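Local coordinates for NAD-dependent aldehyde dehydrogenase (Sinorhizobium meliloti, PDB 3U4J), which probably oxidises aldehydes to carboxylic acids with NAD or NADP as the electron acceptor, as other members of the aldehyde dehydrogenase family do, at residues C303-S308 / G429-V434; R309-E314 / S409-K414. All blocks are in the same frame, centred on the assembly; numbering follows the deposited sequence.

Both contacts belong to one mixed sheet, and both draw on strand 307-313. Interaction 1 sits where the chain enters that strand and meets the start of strand 431-435; interaction 2 follows the same strand onward, where it pairs with strand 407-413. Their centres lie about 15 Å apart, and a probable hydrogen bond from S409 N to S308 O joins them. Along the chain the order is 303-308, 309-314, 409-414, 429-434, so the pairing of interaction 2 falls wholly between the two halves of interaction 1. Strand 275-279 runs between strands 307-313 and 431-435, and the contacts thus tie together distant sequence within a single domain of the aldehyde dehydrogenase fold.

Interaction 1 of 2, residues C303-S308 / G429-V434; sequences CCISGS and GLSASV
L430 presses its CD2 methyl against C304, and this is the tight end of the contact: CD2 stands 3.4 Å from CB of C304, closer than carbons usually pack. In L430, CG stands anti to the backbone N (chi1 -171°), and from there CD2 reaches the C303-S306 turn. The touched atom of C304 is its CB methylene. The same methyl also meets I305, about a right angle round from C304, with I305 CG2 3.8 Å from L430 CD2 and the two side chains crossing at a slant. The CB of S431 completes this apolar patch, packing against CB and CG2 of I305.

Beyond S431 CB the contact becomes polar and wet. The OG of S431, set between its own backbone N and carbonyl carbon (chi1 75°), is 3.5 Å from I305 O, at best a weak hydrogen bond whose proton may go elsewhere. Water does more of the joining. One molecule donates to C304 O and lies 3.0 Å from S431 OG; a second lies 2.6 Å from S431 OG and gives a weak, 3.3 Å bond to S306 O. A single hydroxyl thus gathers two waters that reach separate carbonyls of the turn. The turn itself is closed by the bond from S306 N to C303 O, a type I turn, while the hydroxyl of S306 is used on G295 O.

The segments do not pair as neighbouring strands: strand 275-279 touches A432 and S433 and accompanies strand 431-435 in the sheet. Strand 453-456 flanks the contact, with W455 against I305 and S431, and helix 439-448 packs on V434.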
ATOM      1  N   CYS A 303      10.670 -22.155  23.392  1.00  9.90           N
ATOM      2  CA  CYS A 303       9.922 -21.150  22.612  1.00 10.84           C
ATOM      3  C   CYS A 303      10.836 -19.969  22.352  1.00 10.86           C
ATOM      4  O   CYS A 303      11.389 -19.366  23.292  1.00  9.61           O
ATOM      5  CB  CYS A 303       8.668 -20.701  23.384  1.00 10.52           C
ATOM      6  SG  CYS A 303       7.751 -19.416  22.511  1.00 13.06           S
ATOM      7  N   CYS A 304      11.013 -19.645  21.070  1.00 10.61           N
ATOM      8  CA  CYS A 304      11.894 -18.553  20.663  1.00 11.56           C
ATOM      9  C   CYS A 304      11.425 -17.168  21.156  1.00 11.26           C
ATOM     10  O   CYS A 304      12.252 -16.282  21.378  1.00 11.33           O
ATOM     11  CB  CYS A 304      12.042 -18.565  19.134  1.00 12.43           C
ATOM     12  SG  CYS A 304      12.885 -20.136  18.617  1.00 18.52           S
ATOM     13  N   ILE A 305      10.111 -17.000  21.307  1.00 10.40           N
ATOM     14  CA  ILE A 305       9.518 -15.750  21.818  1.00 10.47           C
ATOM     15  C   ILE A 305       9.205 -15.812  23.330  1.00 11.03           C
ATOM     16  O   ILE A 305       8.406 -15.038  23.837  1.00 10.34           O
ATOM     17  CB  ILE A 305       8.252 -15.326  21.001  1.00  9.16           C
ATOM     18  CG1 ILE A 305       7.149 -16.410  21.020  1.00  9.83           C
ATOM     19  CG2 ILE A 305       8.668 -14.981  19.565  1.00  9.47           C
ATOM     20  CD1 ILE A 305       5.774 -15.935  20.529  1.00  9.02           C
ATOM     21  N   SER A 306       9.830 -16.758  24.028  1.00 11.87           N
ATOM     22  CA  SER A 306       9.683 -16.894  25.471  1.00 12.78           C
ATOM     23  C   SER A 306      10.152 -15.611  26.157  1.00 12.84           C
ATOM     24  O   SER A 306      11.137 -14.992  25.725  1.00 11.83           O
ATOM     25  CB  SER A 306      10.563 -18.049  25.946  1.00 12.73           C
ATOM     26  OG  SER A 306      10.419 -18.243  27.334  1.00 16.48           O
ATOM     27  N   GLY A 307       9.435 -15.209  27.205  1.00 13.00           N
ATOM     28  CA  GLY A 307       9.926 -14.182  28.108  1.00 12.72           C
ATOM     29  C   GLY A 307      10.880 -14.829  29.114  1.00 12.44           C
ATOM     30  O   GLY A 307      10.501 -15.129  30.255  1.00 12.74           O
ATOM     31  N   SER A 308      12.115 -15.031  28.689  1.00 12.11           N
ATOM     32  CA  SER A 308      13.100 -15.753  29.480  1.00 12.31           C
ATOM     33  C   SER A 308      13.843 -14.829  30.471  1.00 12.81           C
ATOM     34  O   SER A 308      14.472 -15.307  31.419  1.00 12.51           O
ATOM     35  CB  SER A 308      14.082 -16.477  28.539  1.00 12.68           C
ATOM     36  OG  SER A 308      14.743 -15.557  27.681  1.00 13.32           O
ATOM     37  N   GLY A 429      17.234 -10.489  19.211  1.00 10.86           N
ATOM     38  CA  GLY A 429      16.314  -9.389  18.922  1.00  9.23           C
ATOM     39  C   GLY A 429      14.986  -9.897  18.412  1.00  9.39           C
ATOM     40  O   GLY A 429      14.394  -9.298  17.497  1.00  8.13           O
ATOM     41  N   LEU A 430      14.497 -10.981  18.997  1.00  8.53           N
ATOM     42  CA  LEU A 430      13.278 -11.583  18.463  1.00  9.52           C
ATOM     43  C   LEU A 430      12.024 -10.950  19.059  1.00 10.37           C
ATOM     44  O   LEU A 430      11.183 -10.422  18.322  1.00 10.35           O
ATOM     45  CB  LEU A 430      13.247 -13.114  18.628  1.00  8.61           C
ATOM     46  CG  LEU A 430      12.088 -13.795  17.874  1.00 11.13           C
ATOM     47  CD1 LEU A 430      12.043 -13.404  16.380  1.00 10.76           C
ATOM     48  CD2 LEU A 430      12.146 -15.341  18.004  1.00 12.16           C
ATOM     49  N   SER A 431      11.890 -11.013  20.384  1.00 10.06           N
ATOM     50  CA  SER A 431      10.680 -10.528  21.010  1.00 10.53           C
ATOM     51  C   SER A 431      10.930  -9.682  22.264  1.00 10.25           C
ATOM     52  O   SER A 431      12.033  -9.677  22.813  1.00 10.84           O
ATOM     53  CB  SER A 431       9.783 -11.719  21.362  1.00 10.69           C
ATOM     54  OG  SER A 431      10.279 -12.405  22.497  1.00 13.02           O
ATOM     55  N   ALA A 432       9.885  -9.000  22.735  1.00 10.16           N
ATOM     56  CA  ALA A 432       9.953  -8.228  23.983  1.00  8.69           C
ATOM     57  C   ALA A 432       8.545  -7.824  24.357  1.00  8.53           C
ATOM     58  O   ALA A 432       7.714  -7.610  23.480  1.00  6.61           O
ATOM     59  CB  ALA A 432      10.825  -6.972  23.794  1.00  8.69           C
ATOM     60  N   SER A 433       8.275  -7.745  25.658  1.00  7.89           N
ATOM     61  CA  SER A 433       7.027  -7.206  26.153  1.00  8.60           C
ATOM     62  C   SER A 433       7.303  -6.075  27.128  1.00  9.31           C
ATOM     63  O   SER A 433       8.243  -6.163  27.910  1.00  9.16           O
ATOM     64  CB  SER A 433       6.259  -8.255  26.946  1.00  8.87           C
ATOM     65  OG  SER A 433       5.740  -9.254  26.104  1.00  9.70           O
ATOM     66  N   VAL A 434       6.440  -5.060  27.108  1.00  8.99           N
ATOM     67  CA  VAL A 434       6.442  -3.972  28.095  1.00  9.40           C
ATOM     68  C   VAL A 434       5.089  -3.971  28.806  1.00  9.17           C
ATOM     69  O   VAL A 434       4.023  -3.990  28.150  1.00  8.69           O
ATOM     70  CB  VAL A 434       6.736  -2.592  27.452  1.00  9.52           C
ATOM     71  CG1 VAL A 434       6.609  -1.471  28.492  1.00  9.14           C
ATOM     72  CG2 VAL A 434       8.131  -2.588  26.860  1.00  9.46           C
TER
HETATM   73  O   HOH W   1      12.955 -13.647  22.257  1.00 16.06           O
HETATM   74  O   HOH W   2       9.948 -11.994  25.004  1.00 19.58           O

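Interaction 2 of 2, residues R309-E314 / S409-K414; sequences RLLVQE and STLTFK
F413 turns its ring back over the neighbouring strand, against Q313 and the backbone before it. Its CG sits between the backbone N and the carbonyl carbon (chi1 68°), which starts the ring toward strand 309-313. One face takes Q313 CA, offset toward the rim, and CZ lies 3.6 Å from Q313 CB. L311 O approaches the ring's edge, 3.4 Å from CE2. From outside the two segments, F280 meets the F413 ring edge-to-face. An alanine in place of F413 would probably open a gap beside Q313 and L311 and cost F280 its ring partner.

L311 and L411, on the same side of the sheet as F413, lie alongside each other and point the same way, L311 CD2 meeting L411 CB at 3.9 Å. On the reverse side L310 and T410 are likewise side by side, with L310 CD2 3.7 Å from T410 CG2. That methyl also meets V312 CG1 at a slant, while the T410 hydroxyl turns to F389 O.

Between these two layers the backbones run parallel and in register, the axes of strands 309-313 and 409-413 crossing at -29°. Bonds alternate from strand to strand, and the one from L411 N to L310 O is nearly straight, with an N-H...O angle of 173°. E314 and K414, both exposed, form a salt bridge, K414 NZ lying 3.1 Å from E314 OE1.

R309 bends away from the pair, its guanidinium bonded to the carbonyls of K274, L422 and A423. Helix 317-330 covers L310, V312 and T410, and helix 416-424 covers L311 and F413. Parallel strands sandwiched between helices are the mark of an alpha/beta domain, consistent with the catalytic domain of aldehyde dehydrogenases.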
ATOM      1  N   ARG A 309      13.757 -13.516  30.236  1.00 12.30           N
ATOM      2  CA  ARG A 309      14.248 -12.503  31.171  1.00 12.54           C
ATOM      3  C   ARG A 309      13.102 -11.651  31.688  1.00 13.04           C
ATOM      4  O   ARG A 309      12.304 -11.095  30.904  1.00 13.79           O
ATOM      5  CB  ARG A 309      15.280 -11.587  30.507  1.00 12.73           C
ATOM      6  CG  ARG A 309      16.563 -12.276  30.100  1.00 12.21           C
ATOM      7  CD  ARG A 309      17.551 -11.268  29.535  1.00 14.75           C
ATOM      8  NE  ARG A 309      17.211 -10.835  28.184  1.00  9.52           N
ATOM      9  CZ  ARG A 309      17.529  -9.638  27.692  1.00 13.29           C
ATOM     10  NH1 ARG A 309      18.181  -8.753  28.452  1.00 11.46           N
ATOM     11  NH2 ARG A 309      17.172  -9.309  26.451  1.00 10.79           N
ATOM     12  N   LEU A 310      12.996 -11.550  33.007  1.00 12.80           N
ATOM     13  CA  LEU A 310      12.109 -10.571  33.625  1.00 11.90           C
ATOM     14  C   LEU A 310      12.958  -9.370  34.074  1.00 12.46           C
ATOM     15  O   LEU A 310      13.899  -9.528  34.871  1.00 12.41           O
ATOM     16  CB  LEU A 310      11.345 -11.204  34.803  1.00 11.86           C
ATOM     17  CG  LEU A 310      10.661 -10.276  35.827  1.00 11.19           C
ATOM     18  CD1 LEU A 310       9.635  -9.393  35.091  1.00  9.98           C
ATOM     19  CD2 LEU A 310       9.986 -11.047  36.972  1.00 10.17           C
ATOM     20  N   LEU A 311      12.639  -8.181  33.554  1.00 12.27           N
ATOM     21  CA  LEU A 311      13.284  -6.934  33.998  1.00 12.65           C
ATOM     22  C   LEU A 311      12.202  -6.174  34.742  1.00 13.08           C
ATOM     23  O   LEU A 311      11.224  -5.730  34.141  1.00 12.25           O
ATOM     24  CB  LEU A 311      13.821  -6.107  32.816  1.00 12.27           C
ATOM     25  CG  LEU A 311      14.785  -6.769  31.821  1.00 13.70           C
ATOM     26  CD1 LEU A 311      15.214  -5.801  30.732  1.00 11.04           C
ATOM     27  CD2 LEU A 311      16.002  -7.305  32.487  1.00 14.94           C
ATOM     28  N   VAL A 312      12.358  -6.064  36.060  1.00 13.34           N
ATOM     29  CA  VAL A 312      11.294  -5.531  36.909  1.00 13.65           C
ATOM     30  C   VAL A 312      11.765  -4.282  37.648  1.00 14.44           C
ATOM     31  O   VAL A 312      12.902  -4.222  38.141  1.00 14.53           O
ATOM     32  CB  VAL A 312      10.702  -6.629  37.843  1.00 13.59           C
ATOM     33  CG1 VAL A 312      11.789  -7.288  38.738  1.00 15.22           C
ATOM     34  CG2 VAL A 312       9.528  -6.079  38.677  1.00 13.57           C
ATOM     35  N   GLN A 313      10.914  -3.256  37.648  1.00 14.49           N
ATOM     36  CA  GLN A 313      11.221  -2.012  38.338  1.00 15.52           C
ATOM     37  C   GLN A 313      11.280  -2.277  39.839  1.00 15.95           C
ATOM     38  O   GLN A 313      10.459  -3.025  40.396  1.00 15.65           O
ATOM     39  CB  GLN A 313      10.229  -0.900  37.984  1.00 14.94           C
ATOM     40  CG  GLN A 313      10.800   0.518  38.206  1.00 16.03           C
ATOM     41  CD  GLN A 313      10.067   1.604  37.413  1.00 17.05           C
ATOM     42  OE1 GLN A 313      10.689   2.596  36.978  1.00 19.68           O
ATOM     43  NE2 GLN A 313       8.754   1.431  37.215  1.00 14.65           N
ATOM     44  N   GLU A 314      12.279  -1.674  40.475  1.00 17.63           N
ATOM     45  CA  GLU A 314      12.622  -1.951  41.869  1.00 19.43           C
ATOM     46  C   GLU A 314      11.441  -1.959  42.818  1.00 19.49           C
ATOM     47  O   GLU A 314      11.267  -2.909  43.586  1.00 19.84           O
ATOM     48  CB  GLU A 314      13.649  -0.941  42.368  1.00 20.56           C
ATOM     49  CG  GLU A 314      15.035  -1.304  41.964  1.00 23.12           C
ATOM     50  CD  GLU A 314      16.071  -0.365  42.551  1.00 27.58           C
ATOM     51  OE1 GLU A 314      17.254  -0.672  42.368  1.00 27.82           O
ATOM     52  OE2 GLU A 314      15.705   0.658  43.186  1.00 30.14           O
ATOM     53  N   SER A 409      15.035 -15.809  34.341  1.00 12.19           N
ATOM     54  CA  SER A 409      16.069 -14.977  34.953  1.00 12.57           C
ATOM     55  C   SER A 409      15.496 -13.593  35.249  1.00 12.77           C
ATOM     56  O   SER A 409      14.996 -12.903  34.335  1.00 11.37           O
ATOM     57  CB  SER A 409      17.288 -14.841  34.046  1.00 12.01           C
ATOM     58  OG  SER A 409      17.940 -16.091  33.928  1.00 12.52           O
ATOM     59  N   THR A 410      15.550 -13.213  36.529  1.00 12.75           N
ATOM     60  CA  THR A 410      15.026 -11.924  36.990  1.00 13.42           C
ATOM     61  C   THR A 410      16.157 -10.943  37.305  1.00 14.26           C
ATOM     62  O   THR A 410      17.141 -11.290  38.003  1.00 14.18           O
ATOM     63  CB  THR A 410      14.120 -12.103  38.243  1.00 14.06           C
ATOM     64  OG1 THR A 410      13.173 -13.144  37.993  1.00 14.73           O
ATOM     65  CG2 THR A 410      13.362 -10.811  38.581  1.00 13.60           C
ATOM     66  N   LEU A 411      16.027  -9.736  36.751  1.00 14.62           N
ATOM     67  CA  LEU A 411      16.921  -8.612  37.004  1.00 16.35           C
ATOM     68  C   LEU A 411      16.049  -7.384  37.315  1.00 16.86           C
ATOM     69  O   LEU A 411      14.915  -7.277  36.816  1.00 16.26           O
ATOM     70  CB  LEU A 411      17.789  -8.320  35.771  1.00 16.68           C
ATOM     71  CG  LEU A 411      18.726  -9.368  35.166  1.00 20.34           C
ATOM     72  CD1 LEU A 411      18.024 -10.325  34.165  1.00 23.06           C
ATOM     73  CD2 LEU A 411      19.902  -8.665  34.493  1.00 23.07           C
ATOM     74  N   THR A 412      16.548  -6.466  38.143  1.00 16.87           N
ATOM     75  CA  THR A 412      15.768  -5.276  38.500  1.00 16.96           C
ATOM     76  C   THR A 412      16.349  -4.049  37.804  1.00 16.61           C
ATOM     77  O   THR A 412      17.504  -4.053  37.380  1.00 17.50           O
ATOM     78  CB  THR A 412      15.738  -5.001  40.061  1.00 17.87           C
ATOM     79  OG1 THR A 412      17.076  -4.808  40.530  1.00 18.32           O
ATOM     80  CG2 THR A 412      15.126  -6.160  40.833  1.00 17.71           C
ATOM     81  N   PHE A 413      15.548  -2.991  37.685  1.00 15.65           N
ATOM     82  CA  PHE A 413      16.038  -1.740  37.137  1.00 15.38           C
ATOM     83  C   PHE A 413      15.330  -0.610  37.865  1.00 15.45           C
ATOM     84  O   PHE A 413      14.298  -0.816  38.494  1.00 15.16           O
ATOM     85  CB  PHE A 413      15.767  -1.652  35.621  1.00 14.01           C
ATOM     86  CG  PHE A 413      14.300  -1.538  35.275  1.00 14.00           C
ATOM     87  CD1 PHE A 413      13.692  -0.297  35.183  1.00 12.93           C
ATOM     88  CD2 PHE A 413      13.528  -2.677  35.042  1.00 12.65           C
ATOM     89  CE1 PHE A 413      12.339  -0.176  34.871  1.00 10.52           C
ATOM     90  CE2 PHE A 413      12.178  -2.573  34.732  1.00 12.81           C
ATOM     91  CZ  PHE A 413      11.571  -1.318  34.653  1.00 11.06           C
ATOM     92  N   LYS A 414      15.886   0.587  37.772  1.00 16.56           N
ATOM     93  CA  LYS A 414      15.254   1.765  38.376  1.00 17.55           C
ATOM     94  C   LYS A 414      14.530   2.644  37.360  1.00 16.59           C
ATOM     95  O   LYS A 414      13.439   3.130  37.655  1.00 16.02           O
ATOM     96  CB  LYS A 414      16.288   2.559  39.176  1.00 18.67           C
ATOM     97  CG  LYS A 414      15.704   3.565  40.191  1.00 25.06           C
ATOM     98  CD  LYS A 414      16.450   3.482  41.563  1.00 30.08           C
ATOM     99  CE  LYS A 414      17.968   3.233  41.372  1.00 31.65           C
ATOM    100  NZ  LYS A 414      18.512   2.161  42.287  1.00 34.15           N
TER